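Local coordinates for uncharacterized protein (Bacteroides vulgatus, PDB 4Q88) that belongs to glycoside hydrolase family 88 and is probably a carbohydrate-cleaving hydrolase, although its own substrate is not established, at residues 204-209 / 258-263; 270-275 / 318-323. One frame throughout, in Å; residues are numbered along the deposited sequence.

Contact 1: 204-209 / 258-263; sequences KKDFWS and TRSLID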
ATOM      1  N   LYS A 204      22.021  -4.979 -13.732  1.00 19.44           N
ATOM      2  CA  LYS A 204      21.604  -5.354 -12.369  0.60 20.35           C
ATOM      3  C   LYS A 204      20.222  -6.008 -12.371  1.00 18.74           C
ATOM      4  O   LYS A 204      19.462  -5.881 -13.329  1.00 19.54           O
ATOM      5  CB  LYS A 204      21.569  -4.137 -11.456  0.60 21.52           C
ATOM      6  CG  LYS A 204      22.813  -3.230 -11.441  0.60 24.74           C
ATOM      7  CD  LYS A 204      24.063  -3.942 -10.939  0.60 26.96           C
ATOM      8  CE  LYS A 204      25.329  -3.080 -11.014  0.60 30.22           C
ATOM      9  NZ  LYS A 204      25.191  -1.834 -10.226  0.60 32.92           N
ATOM     10  N   LYS A 205      19.842  -6.631 -11.248  1.00 17.73           N
ATOM     11  CA  LYS A 205      18.461  -7.028 -11.053  1.00 17.71           C
ATOM     12  C   LYS A 205      17.581  -5.814 -10.852  1.00 16.04           C
ATOM     13  O   LYS A 205      17.979  -4.854 -10.166  1.00 16.80           O
ATOM     14  CB  LYS A 205      18.356  -7.911  -9.835  1.00 17.19           C
ATOM     15  CG  LYS A 205      19.028  -9.278 -10.034  1.00 18.35           C
ATOM     16  CD  LYS A 205      18.973 -10.159  -8.787  1.00 19.66           C
ATOM     17  CE  LYS A 205      19.393 -11.629  -9.155  1.00 21.36           C
ATOM     18  NZ  LYS A 205      19.158 -12.586  -8.020  1.00 22.15           N
ATOM     19  N   ASP A 206      16.445  -5.785 -11.528  1.00 16.16           N
ATOM     20  CA  ASP A 206      15.533  -4.641 -11.533  1.00 17.05           C
ATOM     21  C   ASP A 206      14.324  -4.808 -10.588  1.00 15.65           C
ATOM     22  O   ASP A 206      13.351  -5.502 -10.924  1.00 17.16           O
ATOM     23  CB  ASP A 206      15.042  -4.388 -12.953  1.00 18.74           C
ATOM     24  CG  ASP A 206      14.403  -3.010 -13.122  1.00 21.78           C
ATOM     25  OD1 ASP A 206      14.419  -2.156 -12.184  1.00 19.36           O
ATOM     26  OD2 ASP A 206      13.906  -2.804 -14.268  1.00 24.71           O
ATOM     27  N   PHE A 207      14.408  -4.200  -9.410  1.00 14.72           N
ATOM     28  CA  PHE A 207      13.373  -4.246  -8.390  1.00 13.98           C
ATOM     29  C   PHE A 207      12.719  -2.872  -8.286  1.00 14.80           C
ATOM     30  O   PHE A 207      13.394  -1.883  -7.930  1.00 14.14           O
ATOM     31  CB  PHE A 207      13.950  -4.697  -7.044  1.00 14.99           C
ATOM     32  CG  PHE A 207      14.493  -6.099  -7.056  1.00 15.07           C
ATOM     33  CD1 PHE A 207      13.626  -7.170  -7.113  1.00 15.97           C
ATOM     34  CD2 PHE A 207      15.853  -6.334  -6.936  1.00 16.14           C
ATOM     35  CE1 PHE A 207      14.094  -8.458  -7.099  1.00 17.10           C
ATOM     36  CE2 PHE A 207      16.333  -7.611  -6.937  1.00 17.58           C
ATOM     37  CZ  PHE A 207      15.463  -8.686  -7.025  1.00 17.00           C
ATOM     38  N   TRP A 208      11.439  -2.797  -8.655  1.00 14.62           N
ATOM     39  CA  TRP A 208      10.744  -1.519  -8.629  1.00 15.94           C
ATOM     40  C   TRP A 208      10.433  -1.089  -7.224  1.00 14.87           C
ATOM     41  O   TRP A 208       9.735  -1.816  -6.499  1.00 14.95           O
ATOM     42  CB  TRP A 208       9.469  -1.609  -9.451  1.00 17.13           C
ATOM     43  CG  TRP A 208       8.689  -0.365  -9.594  1.00 18.99           C
ATOM     44  CD1 TRP A 208       9.171   0.880  -9.839  1.00 21.15           C
ATOM     45  CD2 TRP A 208       7.265  -0.256  -9.611  1.00 19.59           C
ATOM     46  NE1 TRP A 208       8.116   1.783  -9.955  1.00 21.30           N
ATOM     47  CE2 TRP A 208       6.946   1.095  -9.818  1.00 22.07           C
ATOM     48  CE3 TRP A 208       6.217  -1.179  -9.413  1.00 20.59           C
ATOM     49  CZ2 TRP A 208       5.617   1.554  -9.918  1.00 22.78           C
ATOM     50  CZ3 TRP A 208       4.880  -0.695  -9.448  1.00 24.12           C
ATOM     51  CH2 TRP A 208       4.612   0.659  -9.676  1.00 23.38           C
ATOM     52  N   SER A 209      10.815   0.135  -6.860  1.00 15.30           N
ATOM     53  CA  SER A 209      10.602   0.664  -5.503  1.00 15.81           C
ATOM     54  C   SER A 209       9.156   0.727  -5.073  1.00 14.89           C
ATOM     55  O   SER A 209       8.814   0.159  -4.007  1.00 16.14           O
ATOM     56  CB  SER A 209      11.184   2.102  -5.360  1.00 16.39           C
ATOM     57  OG  SER A 209      10.972   2.638  -4.057  1.00 18.59           O
ATOM     58  N   THR A 258      15.542   4.883  -4.733  1.00 16.89           N
ATOM     59  CA  THR A 258      15.333   5.109  -6.173  1.00 17.11           C
ATOM     60  C   THR A 258      14.387   4.097  -6.819  1.00 17.58           C
ATOM     61  O   THR A 258      14.233   2.950  -6.341  1.00 17.07           O
ATOM     62  CB  THR A 258      16.688   5.077  -6.923  1.00 17.18           C
ATOM     63  OG1 THR A 258      17.403   3.865  -6.630  1.00 17.43           O
ATOM     64  CG2 THR A 258      17.540   6.230  -6.516  1.00 17.86           C
ATOM     65  N   ARG A 259      13.796   4.481  -7.941  1.00 17.18           N
ATOM     66  CA  ARG A 259      12.778   3.683  -8.569  1.00 17.00           C
ATOM     67  C   ARG A 259      13.237   2.254  -8.946  1.00 17.43           C
ATOM     68  O   ARG A 259      12.436   1.328  -8.865  1.00 16.83           O
ATOM     69  CB  ARG A 259      12.266   4.419  -9.799  1.00 17.21           C
ATOM     70  CG  ARG A 259      11.389   5.638  -9.468  1.00 17.68           C
ATOM     71  CD  ARG A 259      11.284   6.508 -10.718  1.00 19.37           C
ATOM     72  NE  ARG A 259      12.451   7.348 -10.842  1.00 18.49           N
ATOM     73  CZ  ARG A 259      12.763   8.036 -11.929  1.00 21.66           C
ATOM     74  NH1 ARG A 259      11.894   8.082 -12.967  1.00 19.85           N
ATOM     75  NH2 ARG A 259      13.893   8.760 -11.944  1.00 20.54           N
ATOM     76  N   SER A 260      14.492   2.097  -9.397  1.00 18.21           N
ATOM     77  CA  SER A 260      15.128   0.799  -9.509  1.00 17.35           C
ATOM     78  C   SER A 260      16.030   0.667  -8.305  1.00 16.87           C
ATOM     79  O   SER A 260      17.042   1.389  -8.181  1.00 17.25           O
ATOM     80  CB  SER A 260      15.926   0.655 -10.838  1.00 17.79           C
ATOM     81  OG  SER A 260      16.370  -0.668 -10.978  1.00 18.08           O
ATOM     82  N   LEU A 261      15.619  -0.165  -7.347  1.00 14.98           N
ATOM     83  CA  LEU A 261      16.163  -0.118  -6.004  1.00 16.98           C
ATOM     84  C   LEU A 261      17.679  -0.321  -5.934  1.00 18.82           C
ATOM     85  O   LEU A 261      18.342   0.375  -5.157  1.00 19.07           O
ATOM     86  CB  LEU A 261      15.458  -1.149  -5.098  1.00 16.08           C
ATOM     87  CG  LEU A 261      14.051  -0.814  -4.677  1.00 17.16           C
ATOM     88  CD1 LEU A 261      13.344  -2.045  -4.085  1.00 17.78           C
ATOM     89  CD2 LEU A 261      14.010   0.356  -3.715  1.00 18.05           C
ATOM     90  N   ILE A 262      18.199  -1.235  -6.754  1.00 19.22           N
ATOM     91  CA  ILE A 262      19.627  -1.483  -6.736  0.60 20.86           C
ATOM     92  C   ILE A 262      20.374  -1.003  -8.006  1.00 21.96           C
ATOM     93  O   ILE A 262      21.542  -1.251  -8.142  1.00 23.33           O
ATOM     94  CB  ILE A 262      19.952  -2.916  -6.319  0.60 22.03           C
ATOM     95  CG1 ILE A 262      19.387  -3.918  -7.308  0.60 22.48           C
ATOM     96  CG2 ILE A 262      19.361  -3.223  -4.925  0.60 21.59           C
ATOM     97  CD1 ILE A 262      19.933  -5.315  -7.073  0.60 24.17           C
ATOM     98  N   ASP A 263      19.712  -0.187  -8.842  1.00 19.82           N
ATOM     99  CA  ASP A 263      20.376   0.580  -9.930  1.00 19.88           C
ATOM    100  C   ASP A 263      19.915   2.046  -9.872  1.00 19.92           C
ATOM    101  O   ASP A 263      19.067   2.493 -10.666  1.00 18.89           O
ATOM    102  CB  ASP A 263      20.104  -0.028 -11.261  1.00 19.78           C
ATOM    103  CG  ASP A 263      21.049   0.499 -12.341  1.00 20.06           C
ATOM    104  OD1 ASP A 263      21.677   1.550 -12.120  1.00 19.48           O
ATOM    105  OD2 ASP A 263      21.206  -0.143 -13.398  1.00 20.77           O
TER
HETATM  106  O   HOH W   1      24.159   1.198 -10.974  1.00 28.69           O
HETATM  107  O   HOH W   2      23.833  -2.994  -7.243  1.00 49.07           O
HETATM  108  O   HOH W   3      16.897  -2.626  -9.041  1.00 15.09           O
HETATM  109  O   HOH W   4      12.406  -0.496 -11.748  1.00 27.86           O
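Two loops of the helical glycoside hydrolase fold are joined here by a single beta bridge, Trp208 with Ser260, where the chain runs into the helix 209-225. Two backbone bonds carry it: Leu261 N to Phe207 O at 2.9 Å, almost straight, and Ser209 N to Arg259 O at 2.8 Å. The same Arg259 O receives a CA-H...O contact from Trp208 CA and lies at the edge of the indole, 3.4 Å from Trp208 CD1. Beside the bridge, Ser260 OG donates to Asp206 OD1 at 2.7 Å, meeting that oxygen from above the carboxylate plane. Asp206 has CG anti to its backbone N (chi1 -164°), which brings OD1 to the serine while OD2 is hydrogen-bonded to His198 NE2. An alanine in place of Asp206 would probably leave Ser260 OG without its acceptor and His198 NE2 without its partner, and the serine hydroxyl freer to turn. A water bridges the loops, donating to Lys205 O and Ser260 OG and accepting from Phe207 N and Ile262 N. On the apolar side the two methyls of Leu261 part, CD1 toward Phe207 CB (4.0 Å) and CD2 toward Ser209 CB (3.7 Å). In the conformer described, Ile262 CD1 comes to the edge of the Phe207 ring, which also stacks with Tyr188. Residues Ser260 to Asp263 form a type I beta turn, which meets the other loop at the start of the helix 209-225, in a mainly helical fold consistent with the (alpha/alpha)6 six-hairpin type of this family's clan.

Contact 2: 270-275 / 318-323; sequences PETSGT and IGYIQP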
ATOM      1  N   PRO A 270      15.372  11.416  -6.264  1.00 18.92           N
ATOM      2  CA  PRO A 270      14.264  11.162  -5.345  1.00 19.53           C
ATOM      3  C   PRO A 270      13.027  10.570  -5.989  1.00 19.76           C
ATOM      4  O   PRO A 270      12.643  10.941  -7.126  1.00 18.74           O
ATOM      5  CB  PRO A 270      13.898  12.542  -4.829  1.00 22.02           C
ATOM      6  CG  PRO A 270      14.914  13.489  -5.288  1.00 22.39           C
ATOM      7  CD  PRO A 270      15.826  12.830  -6.263  1.00 20.34           C
ATOM      8  N   GLU A 271      12.368   9.689  -5.225  1.00 18.54           N
ATOM      9  CA  GLU A 271      11.022   9.232  -5.514  1.00 18.62           C
ATOM     10  C   GLU A 271      10.327   9.024  -4.148  1.00 18.12           C
ATOM     11  O   GLU A 271      10.922   8.486  -3.222  1.00 20.35           O
ATOM     12  CB  GLU A 271      10.991   7.960  -6.380  1.00 18.27           C
ATOM     13  CG  GLU A 271       9.638   7.752  -7.075  1.00 19.29           C
ATOM     14  CD  GLU A 271       8.542   7.183  -6.155  1.00 19.18           C
ATOM     15  OE1 GLU A 271       8.883   6.272  -5.380  1.00 18.65           O
ATOM     16  OE2 GLU A 271       7.352   7.641  -6.241  1.00 17.39           O
ATOM     17  N   THR A 272       9.107   9.524  -4.038  1.00 16.75           N
ATOM     18  CA  THR A 272       8.419   9.599  -2.743  1.00 17.15           C
ATOM     19  C   THR A 272       7.542   8.394  -2.392  1.00 17.86           C
ATOM     20  O   THR A 272       7.395   8.079  -1.201  1.00 19.06           O
ATOM     21  CB  THR A 272       7.600  10.880  -2.690  1.00 16.95           C
ATOM     22  OG1 THR A 272       8.520  11.984  -2.687  1.00 18.46           O
ATOM     23  CG2 THR A 272       6.678  10.944  -1.450  1.00 18.16           C
ATOM     24  N   SER A 273       6.841   7.834  -3.364  1.00 17.18           N
ATOM     25  CA  SER A 273       5.798   6.865  -3.021  1.00 18.06           C
ATOM     26  C   SER A 273       6.390   5.585  -2.482  1.00 17.44           C
ATOM     27  O   SER A 273       5.943   5.096  -1.443  1.00 17.76           O
ATOM     28  CB  SER A 273       4.850   6.596  -4.180  1.00 19.40           C
ATOM     29  OG  SER A 273       5.523   6.080  -5.328  1.00 18.43           O
ATOM     30  N   GLY A 274       7.434   5.058  -3.114  1.00 17.18           N
ATOM     31  CA  GLY A 274       8.127   3.909  -2.530  1.00 17.33           C
ATOM     32  C   GLY A 274       8.691   4.207  -1.149  1.00 16.35           C
ATOM     33  O   GLY A 274       8.394   3.525  -0.146  1.00 16.20           O
ATOM     34  N   THR A 275       9.388   5.321  -1.072  1.00 16.38           N
ATOM     35  CA  THR A 275       9.966   5.788   0.167  1.00 16.48           C
ATOM     36  C   THR A 275       8.926   5.847   1.262  1.00 16.16           C
ATOM     37  O   THR A 275       9.217   5.412   2.378  1.00 17.33           O
ATOM     38  CB  THR A 275      10.641   7.167  -0.016  1.00 17.20           C
ATOM     39  OG1 THR A 275      11.642   7.055  -1.057  1.00 15.87           O
ATOM     40  CG2 THR A 275      11.239   7.639   1.213  1.00 18.29           C
ATOM     41  N   ILE A 318       2.383  16.876  -1.827  1.00 24.40           N
ATOM     42  CA  ILE A 318       3.458  15.907  -1.680  1.00 22.66           C
ATOM     43  C   ILE A 318       4.028  15.675  -3.099  1.00 22.27           C
ATOM     44  O   ILE A 318       3.302  15.245  -4.004  1.00 23.52           O
ATOM     45  CB  ILE A 318       2.953  14.563  -1.152  1.00 23.08           C
ATOM     46  CG1 ILE A 318       2.219  14.756   0.184  1.00 22.78           C
ATOM     47  CG2 ILE A 318       4.117  13.601  -0.937  1.00 23.07           C
ATOM     48  CD1 ILE A 318       3.058  15.441   1.260  1.00 23.85           C
ATOM     49  N   GLY A 319       5.298  15.966  -3.263  1.00 21.66           N
ATOM     50  CA  GLY A 319       5.932  15.927  -4.587  1.00 21.64           C
ATOM     51  C   GLY A 319       6.826  14.697  -4.802  1.00 21.28           C
ATOM     52  O   GLY A 319       6.948  13.824  -3.932  1.00 20.29           O
ATOM     53  N   TYR A 320       7.439  14.660  -5.984  1.00 19.64           N
ATOM     54  CA  TYR A 320       8.326  13.572  -6.391  1.00 20.01           C
ATOM     55  C   TYR A 320       7.650  12.198  -6.391  1.00 19.55           C
ATOM     56  O   TYR A 320       8.322  11.194  -6.242  1.00 19.83           O
ATOM     57  CB  TYR A 320       9.619  13.504  -5.561  1.00 20.43           C
ATOM     58  CG  TYR A 320      10.484  14.735  -5.585  1.00 21.03           C
ATOM     59  CD1 TYR A 320      11.443  14.917  -6.572  1.00 22.60           C
ATOM     60  CD2 TYR A 320      10.325  15.747  -4.643  1.00 24.74           C
ATOM     61  CE1 TYR A 320      12.254  16.058  -6.589  1.00 25.75           C
ATOM     62  CE2 TYR A 320      11.125  16.886  -4.648  1.00 25.72           C
ATOM     63  CZ  TYR A 320      12.091  17.039  -5.620  1.00 27.29           C
ATOM     64  OH  TYR A 320      12.873  18.200  -5.580  1.00 29.90           O
ATOM     65  N   ILE A 321       6.356  12.168  -6.674  1.00 20.03           N
ATOM     66  CA  ILE A 321       5.639  10.892  -6.817  1.00 20.00           C
ATOM     67  C   ILE A 321       5.722  10.396  -8.251  1.00 20.01           C
ATOM     68  O   ILE A 321       5.224  11.039  -9.208  1.00 21.79           O
ATOM     69  CB  ILE A 321       4.187  11.003  -6.319  1.00 19.62           C
ATOM     70  CG1 ILE A 321       4.177  11.338  -4.828  1.00 21.29           C
ATOM     71  CG2 ILE A 321       3.433   9.664  -6.593  1.00 19.18           C
ATOM     72  CD1 ILE A 321       2.870  11.901  -4.334  1.00 24.04           C
ATOM     73  N   GLN A 322       6.320   9.214  -8.442  1.00 18.93           N
ATOM     74  CA  GLN A 322       6.461   8.621  -9.785  1.00 19.50           C
ATOM     75  C   GLN A 322       5.032   8.450 -10.351  1.00 20.35           C
ATOM     76  O   GLN A 322       4.159   7.922  -9.672  1.00 18.93           O
ATOM     77  CB  GLN A 322       7.105   7.240  -9.714  1.00 19.78           C
ATOM     78  CG  GLN A 322       7.181   6.552 -11.077  1.00 21.24           C
ATOM     79  CD  GLN A 322       7.888   5.209 -11.031  1.00 23.30           C
ATOM     80  OE1 GLN A 322       8.136   4.640  -9.976  1.00 21.97           O
ATOM     81  NE2 GLN A 322       8.237   4.705 -12.194  1.00 24.15           N
ATOM     82  N   PRO A 323       4.804   8.849 -11.589  1.00 20.58           N
ATOM     83  CA  PRO A 323       3.440   8.753 -12.164  1.00 22.44           C
ATOM     84  C   PRO A 323       3.065   7.308 -12.495  1.00 21.97           C
ATOM     85  O   PRO A 323       3.911   6.402 -12.432  1.00 20.41           O
ATOM     86  CB  PRO A 323       3.538   9.556 -13.459  1.00 24.06           C
ATOM     87  CG  PRO A 323       4.974   9.738 -13.700  1.00 26.91           C
ATOM     88  CD  PRO A 323       5.657   9.750 -12.375  1.00 23.28           C
TER
HETATM   89  O   HOH W   5       8.936   3.965  -7.316  1.00 20.18           O
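The Tyr320 ring meets Pro270 obliquely, the proline CB lying 3.8 Å from Tyr320 CD1 and its CG beside CE1; Tyr306 of the helix 293-311 touches both residues. The second flat group, the Glu271 carboxylate, is held both near its plane and from above it. Its OE1 takes Gly274 N on the syn lone pair, whereas OE2 gives its anti lone pair to Gln322 N, 2.9 Å away in a nearly straight bond (175°). On its syn side OE2 also meets Ser273 OG at 2.6 Å, and Ser273 N reaches it from above the plane. Three donors thus hold OE2, fixing the rotation of the group, and the bend at chi2 (-78°) folds the chain back over the helix start. Glu271 is the N-cap of the helix 272-287, its side chain capping the first-turn amides while binding the 318-323 loop, and the helix end would be expected to favour its negative charge. Just beyond, Thr272 N donates to Tyr320 O at 2.9 Å. Thr272 OG1, anti to its own carbonyl carbon (chi1 -67°), donates to Gly319 O at 2.7 Å and is also hydrogen-bonded to Tyr306 OH. The other branch of the threonine, CG2, packs 3.7 Å from Ile318 CG2, and Ile321 CG1 lies 4.1 Å from Thr272 CB. Behind the isoleucines stands the helix 341-358, with Phe342 against Ile321 and Phe347 against Ile318.

The centres of contact 1 and contact 2 lie 14 Å apart, and the two touch directly. Trp208 NE1 probably donates to Gln322 OE1 at 2.9 Å, tying the entry to the helix 209-225 to the loop 318-323. Arg259 bridges the two as well: its CG packs 3.4 Å from Gln322 OE1 and 3.6 Å from Glu271 CG. Near the helix starts, Ser209 OG approaches Gly274 CA at 3.5 Å, placing the N-terminal ends of the helices 209-225 and 272-287 side by side. Phe278 of the latter helix also touches Ser209 and Leu261 of contact 1. Along the chain, contact 1 closes before contact 2 opens.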